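Local coordinates for pathogenicity island protein (Staphylococcus aureus subsp. aureus, PDB 3HL6) that is of unknown function but is encoded on a Staphylococcus aureus pathogenicity island and folds into a mixed beta-sheet packed with helices, at residues Glu4-Glu9 with Ala14-Arg19; Ile80-Ile83 with Gly89-Leu92; Ala154-Leu159 with Lys178-Phe183. All coordinates share one frame; numbering follows the deposited sequence.

Contact 1 of 3, residues Glu4-Glu9 with Ala14-Arg19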
loop_
_atom_site.group_PDB
_atom_site.type_symbol
_atom_site.label_atom_id
_atom_site.label_comp_id
_atom_site.label_asym_id
_atom_site.label_seq_id
_atom_site.Cartn_x
_atom_site.Cartn_y
_atom_site.Cartn_z
ATOM N N GLU B 4 10.539 -19.395 7.987
ATOM C CA GLU B 4 9.084 -19.376 7.826
ATOM C C GLU B 4 8.733 -19.031 6.376
ATOM O O GLU B 4 9.240 -18.058 5.811
ATOM C CB GLU B 4 8.415 -18.384 8.801
ATOM C CG GLU B 4 8.781 -18.633 10.310
ATOM C CD GLU B 4 8.083 -17.630 11.243
ATOM O OE1 GLU B 4 7.634 -16.542 10.763
ATOM O OE2 GLU B 4 7.987 -17.929 12.464
ATOM N N THR B 5 7.900 -19.865 5.768
ATOM C CA THR B 5 7.140 -19.469 4.607
ATOM C C THR B 5 5.829 -18.917 5.111
ATOM O O THR B 5 5.136 -19.580 5.857
ATOM C CB THR B 5 6.861 -20.650 3.683
ATOM O OG1 THR B 5 8.103 -21.183 3.203
ATOM C CG2 THR B 5 6.023 -20.206 2.490
ATOM N N ILE B 6 5.489 -17.688 4.742
ATOM C CA ILE B 6 4.229 -17.159 5.190
ATOM C C ILE B 6 3.250 -17.090 4.034
ATOM O O ILE B 6 3.655 -17.088 2.871
ATOM C CB ILE B 6 4.387 -15.815 5.940
ATOM C CG1 ILE B 6 4.073 -14.642 5.038
ATOM C CG2 ILE B 6 5.745 -15.693 6.600
ATOM C CD1 ILE B 6 2.714 -14.093 5.354
ATOM N N VAL B 7 1.964 -17.096 4.364
ATOM C CA VAL B 7 0.886 -17.184 3.374
ATOM C C VAL B 7 0.357 -15.792 3.001
ATOM O O VAL B 7 0.202 -14.926 3.867
ATOM C CB VAL B 7 -0.301 -18.052 3.913
ATOM C CG1 VAL B 7 -1.593 -17.715 3.196
ATOM C CG2 VAL B 7 -0.000 -19.527 3.754
ATOM N N ASN B 8 0.068 -15.598 1.718
ATOM C CA ASN B 8 -0.383 -14.322 1.183
ATOM C C ASN B 8 -1.706 -13.831 1.739
ATOM O O ASN B 8 -2.703 -14.539 1.708
ATOM C CB ASN B 8 -0.507 -14.440 -0.333
ATOM C CG ASN B 8 0.665 -13.820 -1.056
ATOM O OD1 ASN B 8 0.777 -12.588 -1.127
ATOM N ND2 ASN B 8 1.563 -14.661 -1.571
ATOM N N GLU B 9 -1.725 -12.600 2.236
ATOM C CA GLU B 9 -2.956 -12.020 2.781
ATOM C C GLU B 9 -3.572 -10.902 1.917
ATOM O O GLU B 9 -4.596 -10.332 2.290
ATOM C CB GLU B 9 -2.755 -11.536 4.228
ATOM C CG GLU B 9 -1.915 -12.467 5.064
ATOM C CD GLU B 9 -1.305 -11.789 6.281
ATOM O OE1 GLU B 9 -1.268 -10.524 6.347
ATOM O OE2 GLU B 9 -0.843 -12.541 7.175
ATOM N N ALA B 14 3.360 -7.215 -2.673
ATOM C CA ALA B 14 3.856 -5.931 -2.156
ATOM C C ALA B 14 3.102 -5.594 -0.890
ATOM O O ALA B 14 3.719 -5.268 0.106
ATOM C CB ALA B 14 3.750 -4.799 -3.205
ATOM N N GLY B 15 1.776 -5.744 -0.909
ATOM C CA GLY B 15 0.957 -5.594 0.300
ATOM C C GLY B 15 1.259 -6.499 1.506
ATOM O O GLY B 15 1.300 -6.022 2.636
ATOM N N THR B 16 1.433 -7.807 1.282
ATOM C CA THR B 16 1.726 -8.743 2.357
ATOM C C THR B 16 3.086 -8.344 2.895
ATOM O O THR B 16 3.320 -8.354 4.088
ATOM C CB THR B 16 1.807 -10.234 1.850
ATOM O OG1 THR B 16 0.563 -10.666 1.295
ATOM C CG2 THR B 16 2.211 -11.187 2.972
ATOM N N LEU B 17 3.991 -7.986 2.007
ATOM C CA LEU B 17 5.324 -7.526 2.410
ATOM C C LEU B 17 5.304 -6.212 3.215
ATOM O O LEU B 17 6.052 -6.081 4.185
ATOM C CB LEU B 17 6.212 -7.339 1.194
ATOM C CG LEU B 17 6.749 -8.610 0.571
ATOM C CD1 LEU B 17 7.403 -8.281 -0.768
ATOM C CD2 LEU B 17 7.747 -9.293 1.538
ATOM N N LEU B 18 4.461 -5.259 2.825
ATOM C CA LEU B 18 4.360 -3.996 3.557
ATOM C C LEU B 18 3.850 -4.276 4.961
ATOM O O LEU B 18 4.330 -3.713 5.934
ATOM C CB LEU B 18 3.437 -2.981 2.820
ATOM C CG LEU B 18 3.379 -1.511 3.303
ATOM C CD1 LEU B 18 4.757 -0.916 3.262
ATOM C CD2 LEU B 18 2.404 -0.608 2.480
ATOM N N ARG B 19 2.890 -5.183 5.073
ATOM C CA ARG B 19 2.311 -5.480 6.380
ATOM C C ARG B 19 3.288 -6.178 7.333
ATOM O O ARG B 19 3.300 -5.943 8.546
ATOM C CB ARG B 19 1.065 -6.352 6.250
ATOM C CG ARG B 19 0.410 -6.509 7.589
ATOM C CD ARG B 19 -0.675 -7.496 7.611
ATOM N NE ARG B 19 -1.116 -7.673 8.990
ATOM C CZ ARG B 19 -0.957 -8.785 9.705
ATOM N NH1 ARG B 19 -0.377 -9.856 9.166
ATOM N NH2 ARG B 19 -1.390 -8.819 10.956
#
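Ile6 to Glu9 meet Thr16 and Arg19 at the start of a beta-alpha-beta unit, in which strand 4-6 leads into helix 13-30 and the chain returns as the parallel strand 33-37. Thr16 makes the central contacts and can be traced outward from CB, which lies 3.9 Å from Asn8 OD1. At its first branch, OG1 both gives and receives a hydrogen bond. It donates to Asn8 OD1 over 3.1 Å, with the donor 39° out of the carbonyl plane, tilted above it. It accepts from Glu9 N at 3.1 Å, and an angle of 152° at the hydrogen makes this bond fairly straight. The second branch, CG2, sits anti to the backbone N (chi1 of OG1 -62°) and meets Ile6 CD1 tip to tip at 3.8 Å. One threonine thus holds the loop after the strand by its hydroxyl and the strand end by its methyl.

Farther along the helix, the extended Arg19 side chain crosses that of Glu9 at about a right angle. A salt bridge joins Arg19 NH1 to Glu9 OE1 at 3.0 Å, though its hydrogen-bond geometry is weak. Arg19 NE is committed elsewhere, to a salt bridge with Glu77 of the second subunit. On the Glu9 carboxylate, the other oxygen, OE2, is hydrogen-bonded to Tyr20 OH.

Contact 2 of 3, residues Ile80-Ile83 with Gly89-Leu92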
loop_
_atom_site.group_PDB
_atom_site.type_symbol
_atom_site.label_atom_id
_atom_site.label_comp_id
_atom_site.label_asym_id
_atom_site.label_seq_id
_atom_site.Cartn_x
_atom_site.Cartn_y
_atom_site.Cartn_z
ATOM N N ILE B 80 4.710 0.562 -1.787
ATOM C CA ILE B 80 3.368 1.142 -1.916
ATOM C C ILE B 80 3.056 1.395 -3.385
ATOM O O ILE B 80 1.921 1.215 -3.840
ATOM C CB ILE B 80 3.239 2.417 -1.062
ATOM C CG1 ILE B 80 3.762 2.125 0.340
ATOM C CG2 ILE B 80 1.802 2.910 -0.972
ATOM C CD1 ILE B 80 3.381 3.109 1.327
ATOM N N ARG B 81 4.094 1.739 -4.137
ATOM C CA ARG B 81 3.917 2.124 -5.507
ATOM C C ARG B 81 3.702 0.933 -6.393
ATOM O O ARG B 81 2.989 1.044 -7.372
ATOM C CB ARG B 81 5.122 2.898 -5.983
ATOM C CG ARG B 81 4.947 4.399 -5.833
ATOM C CD ARG B 81 6.195 5.078 -6.345
ATOM N NE ARG B 81 6.313 6.473 -5.907
ATOM C CZ ARG B 81 7.480 7.100 -5.719
ATOM N NH1 ARG B 81 8.632 6.450 -5.928
ATOM N NH2 ARG B 81 7.502 8.379 -5.323
ATOM N N SER B 82 4.298 -0.221 -6.047
ATOM C CA SER B 82 3.957 -1.472 -6.699
ATOM C C SER B 82 2.535 -1.898 -6.399
ATOM O O SER B 82 1.943 -2.699 -7.140
ATOM C CB SER B 82 4.918 -2.570 -6.297
ATOM O OG SER B 82 6.218 -2.313 -6.818
ATOM N N ILE B 83 1.967 -1.389 -5.315
ATOM C CA ILE B 83 0.594 -1.789 -5.009
ATOM C C ILE B 83 -0.363 -1.051 -5.935
ATOM O O ILE B 83 -1.157 -1.660 -6.658
ATOM C CB ILE B 83 0.207 -1.540 -3.535
ATOM C CG1 ILE B 83 1.061 -2.371 -2.575
ATOM C CG2 ILE B 83 -1.249 -1.885 -3.314
ATOM C CD1 ILE B 83 0.454 -2.465 -1.225
ATOM N N GLY B 89 -0.797 0.448 -13.367
ATOM C CA GLY B 89 0.481 0.717 -14.003
ATOM C C GLY B 89 1.002 2.131 -13.766
ATOM O O GLY B 89 0.793 2.704 -12.712
ATOM N N TYR B 90 1.708 2.687 -14.741
ATOM C CA TYR B 90 2.641 3.778 -14.471
ATOM C C TYR B 90 2.590 4.758 -15.620
ATOM O O TYR B 90 2.718 4.358 -16.789
ATOM C CB TYR B 90 4.073 3.263 -14.346
ATOM C CG TYR B 90 4.318 2.358 -13.164
ATOM C CD1 TYR B 90 4.879 2.843 -11.993
ATOM C CD2 TYR B 90 3.994 1.016 -13.226
ATOM C CE1 TYR B 90 5.105 2.015 -10.932
ATOM C CE2 TYR B 90 4.209 0.177 -12.159
ATOM C CZ TYR B 90 4.762 0.675 -11.020
ATOM O OH TYR B 90 4.976 -0.181 -9.967
ATOM N N GLU B 91 2.407 6.036 -15.307
ATOM C CA GLU B 91 2.543 7.027 -16.351
ATOM C C GLU B 91 3.912 7.665 -16.321
ATOM O O GLU B 91 4.274 8.304 -15.336
ATOM C CB GLU B 91 1.456 8.093 -16.292
ATOM C CG GLU B 91 1.438 8.892 -17.603
ATOM C CD GLU B 91 0.267 9.862 -17.742
ATOM O OE1 GLU B 91 -0.703 9.781 -16.939
ATOM O OE2 GLU B 91 0.337 10.696 -18.684
ATOM N N LEU B 92 4.672 7.489 -17.399
ATOM C CA LEU B 92 5.927 8.224 -17.573
ATOM C C LEU B 92 5.700 9.712 -17.917
ATOM O O LEU B 92 4.704 10.089 -18.556
ATOM C CB LEU B 92 6.780 7.563 -18.649
ATOM C CG LEU B 92 7.180 6.105 -18.374
ATOM C CD1 LEU B 92 7.744 5.469 -19.658
ATOM C CD2 LEU B 92 8.196 6.036 -17.216
#
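Ser82 OG, hydrogen-bonded to the backbone oxygen of Gln161, lies 4.0 Å from Tyr90 OH. That hydroxyl reaches the helix backbone as well: Tyr90 OH is 3.7 Å from Ser82 CA, and 3.5 Å separates it from Arg81 O. Farther back on the ring, Tyr90 CZ is 4.1 Å from Arg81 O, which approaches the ring obliquely. The evidence therefore places the touch at the phenolic end of the tyrosine.

The backbones themselves stay well apart, with 9.2 Å between Arg81 CA and Tyr90 CA, and the aromatic side chain spans the gap. Its CG stands beside the backbone N (chi1 -65°), which directs the ring back at helix 77-88 from the strand that follows it. Gly89 makes the change of direction between them: it is the first residue to leave helical geometry, and its phi is positive at 50°. The short, weakly bonded strand 90-92 then pairs antiparallel with 96-98. Ile100 and Met103 of helix 100-109 pack on the same tyrosine, while Arg81 packs on Phe10 of the second subunit.

Only 82 Å² is buried between the segments. The serine hydroxyl has its hydrogen-bond partner in Gln161, so the chemistry implies a light contact in which a phenol end rests on helix backbone and the polar grip on Ser82 comes from elsewhere in the fold.

Contact 3 of 3, residues Ala154-Leu159 with Lys178-Phe183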
loop_
_atom_site.group_PDB
_atom_site.type_symbol
_atom_site.label_atom_id
_atom_site.label_comp_id
_atom_site.label_asym_id
_atom_site.label_seq_id
_atom_site.Cartn_x
_atom_site.Cartn_y
_atom_site.Cartn_z
ATOM N N ALA B 154 21.151 -0.060 -7.458
ATOM C CA ALA B 154 19.950 0.766 -7.385
ATOM C C ALA B 154 18.937 0.283 -8.396
ATOM O O ALA B 154 17.767 0.150 -8.109
ATOM C CB ALA B 154 20.289 2.226 -7.662
ATOM N N ASN B 155 19.407 0.045 -9.606
ATOM C CA ASN B 155 18.584 -0.500 -10.665
ATOM C C ASN B 155 17.929 -1.846 -10.311
ATOM O O ASN B 155 16.731 -2.024 -10.455
ATOM C CB ASN B 155 19.456 -0.647 -11.900
ATOM C CG ASN B 155 19.408 0.560 -12.755
ATOM O OD1 ASN B 155 18.329 0.915 -13.225
ATOM N ND2 ASN B 155 20.565 1.243 -12.955
ATOM N N ILE B 156 18.738 -2.783 -9.851
ATOM C CA ILE B 156 18.236 -4.081 -9.438
ATOM C C ILE B 156 17.210 -3.953 -8.309
ATOM O O ILE B 156 16.167 -4.637 -8.309
ATOM C CB ILE B 156 19.381 -5.037 -9.095
ATOM C CG1 ILE B 156 20.147 -5.353 -10.382
ATOM C CG2 ILE B 156 18.829 -6.317 -8.537
ATOM C CD1 ILE B 156 21.507 -5.950 -10.179
ATOM N N GLU B 157 17.470 -3.021 -7.394
ATOM C CA GLU B 157 16.601 -2.883 -6.223
ATOM C C GLU B 157 15.238 -2.498 -6.707
ATOM O O GLU B 157 14.207 -3.020 -6.267
ATOM C CB GLU B 157 17.152 -1.865 -5.226
ATOM C CG GLU B 157 18.340 -2.392 -4.447
ATOM C CD GLU B 157 18.921 -1.371 -3.481
ATOM O OE1 GLU B 157 18.635 -0.166 -3.635
ATOM O OE2 GLU B 157 19.664 -1.785 -2.554
ATOM N N MET B 158 15.244 -1.612 -7.671
ATOM C CA MET B 158 14.012 -1.135 -8.245
ATOM C C MET B 158 13.278 -2.202 -9.096
ATOM O O MET B 158 12.072 -2.333 -9.016
ATOM C CB MET B 158 14.301 0.142 -9.023
ATOM C CG MET B 158 13.078 0.890 -9.321
ATOM S SD MET B 158 12.936 0.926 -11.091
ATOM C CE MET B 158 12.677 2.719 -11.331
ATOM N N LEU B 159 14.019 -2.975 -9.881
ATOM C CA LEU B 159 13.487 -4.220 -10.470
ATOM C C LEU B 159 12.856 -5.104 -9.412
ATOM O O LEU B 159 11.742 -5.568 -9.564
ATOM C CB LEU B 159 14.585 -4.985 -11.231
ATOM C CG LEU B 159 15.024 -4.350 -12.560
ATOM C CD1 LEU B 159 16.275 -5.003 -13.090
ATOM C CD2 LEU B 159 13.894 -4.435 -13.566
ATOM N N LYS B 178 16.628 -13.124 -12.455
ATOM C CA LYS B 178 17.539 -14.116 -11.943
ATOM C C LYS B 178 18.954 -13.957 -12.517
ATOM O O LYS B 178 19.930 -14.039 -11.760
ATOM C CB LYS B 178 16.963 -15.521 -12.206
ATOM C CG LYS B 178 17.880 -16.660 -11.914
ATOM C CD LYS B 178 17.078 -17.898 -11.524
ATOM C CE LYS B 178 17.986 -19.144 -11.539
ATOM N NZ LYS B 178 17.387 -20.351 -10.895
ATOM N N LEU B 179 19.071 -13.700 -13.824
ATOM C CA LEU B 179 20.398 -13.556 -14.458
ATOM C C LEU B 179 21.143 -12.290 -14.013
ATOM O O LEU B 179 22.376 -12.246 -13.891
ATOM C CB LEU B 179 20.289 -13.520 -15.983
ATOM C CG LEU B 179 19.530 -14.588 -16.768
ATOM C CD1 LEU B 179 18.981 -14.011 -18.085
ATOM C CD2 LEU B 179 20.438 -15.783 -17.026
ATOM N N VAL B 180 20.378 -11.242 -13.801
ATOM C CA VAL B 180 20.946 -10.012 -13.328
ATOM C C VAL B 180 21.351 -10.188 -11.872
ATOM O O VAL B 180 22.427 -9.755 -11.472
ATOM C CB VAL B 180 19.939 -8.872 -13.519
ATOM C CG1 VAL B 180 20.397 -7.692 -12.825
ATOM C CG2 VAL B 180 19.804 -8.552 -15.058
ATOM N N THR B 181 20.516 -10.846 -11.071
ATOM C CA THR B 181 20.875 -10.963 -9.668
ATOM C C THR B 181 22.023 -11.955 -9.473
ATOM O O THR B 181 22.816 -11.820 -8.548
ATOM C CB THR B 181 19.670 -11.270 -8.727
ATOM O OG1 THR B 181 19.081 -12.502 -9.086
ATOM C CG2 THR B 181 18.598 -10.259 -8.903
ATOM N N GLU B 182 22.139 -12.923 -10.369
ATOM C CA GLU B 182 23.278 -13.829 -10.330
ATOM C C GLU B 182 24.588 -13.134 -10.679
ATOM O O GLU B 182 25.575 -13.205 -9.934
ATOM C CB GLU B 182 23.068 -15.020 -11.267
ATOM C CG GLU B 182 24.179 -16.038 -11.150
ATOM C CD GLU B 182 23.991 -17.243 -12.069
ATOM O OE1 GLU B 182 22.987 -17.299 -12.826
ATOM O OE2 GLU B 182 24.871 -18.136 -12.034
ATOM N N PHE B 183 24.589 -12.478 -11.830
ATOM C CA PHE B 183 25.760 -11.793 -12.337
ATOM C C PHE B 183 26.449 -10.944 -11.288
ATOM O O PHE B 183 27.668 -10.805 -11.285
ATOM C CB PHE B 183 25.342 -10.923 -13.504
ATOM C CG PHE B 183 26.450 -10.099 -14.086
ATOM C CD1 PHE B 183 26.465 -8.710 -13.918
ATOM C CD2 PHE B 183 27.447 -10.690 -14.847
ATOM C CE1 PHE B 183 27.465 -7.937 -14.484
ATOM C CE2 PHE B 183 28.461 -9.913 -15.414
ATOM C CZ PHE B 183 28.469 -8.534 -15.233
#
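Ile156, Val180 and Thr181 account for most of the 138 Å² buried where helix 152-163 packs on helix 171-184. The two segments run in roughly opposed directions, as expected of successive helices whose chain turns back between them, and they come nearest at Ile156 and Thr181, with 7.4 Å between the CA atoms.

Ile156 contributes the largest share and splits its contacts between two branches. The longer branch starts with CG1 beside the backbone N (chi1 -67°) and continues extended to CD1; it lies alongside Val180, the two side chains sliding past each other in opposite directions. Val180 CG1 is reached by both carbons of that branch, at 3.4 Å from Ile156 CG1 and 3.4 Å from Ile156 CD1. Such separations are short for apolar carbons and indicate close packing, within the precision of a 2.50 Å structure. Beyond them, Ile156 CD1 comes within 4.1 Å of Val180 O. The shorter branch turns to Thr181, with Ile156 CG2 meeting Thr181 CG2 at 4.0 Å.

Thr181 presents only this methyl to the facing helix. Its OG1 lies between the backbone N and the carbonyl carbon (chi1 61°), where it is hydrogen-bonded to Leu177 O one turn earlier in its own helix. Phe114 of helix 112-121 packs on both Ile156 and Val180, and Leu108 of helix 100-109 also touches Val180.

The interface chemistry is accordingly apolar: branched aliphatic side chains make the touches between the helices, and the one side-chain hydroxyl among the three residues is satisfied within its own helix.

In the fold
Contact 3 belongs to the core: all its touching residues are buried, and its chemistry is aliphatic. Contact 1 is a surface contact with hydrogen bonds and a salt bridge, and contact 2, partly buried, is the lightest of the three. Contacts 1 and 2 are neighbours although their centres are 19 Å apart, because helix 13-30 packs on helix 77-88; Gly15 CA lies 3.5 Å from Ile83 CD1, and Leu18 meets Ile80. Both also touch the second subunit, whereas contact 3 does not. The nearest atoms of contacts 2 and 3 are about 6 Å apart, without touching, but side chains of both pack on helix 100-109.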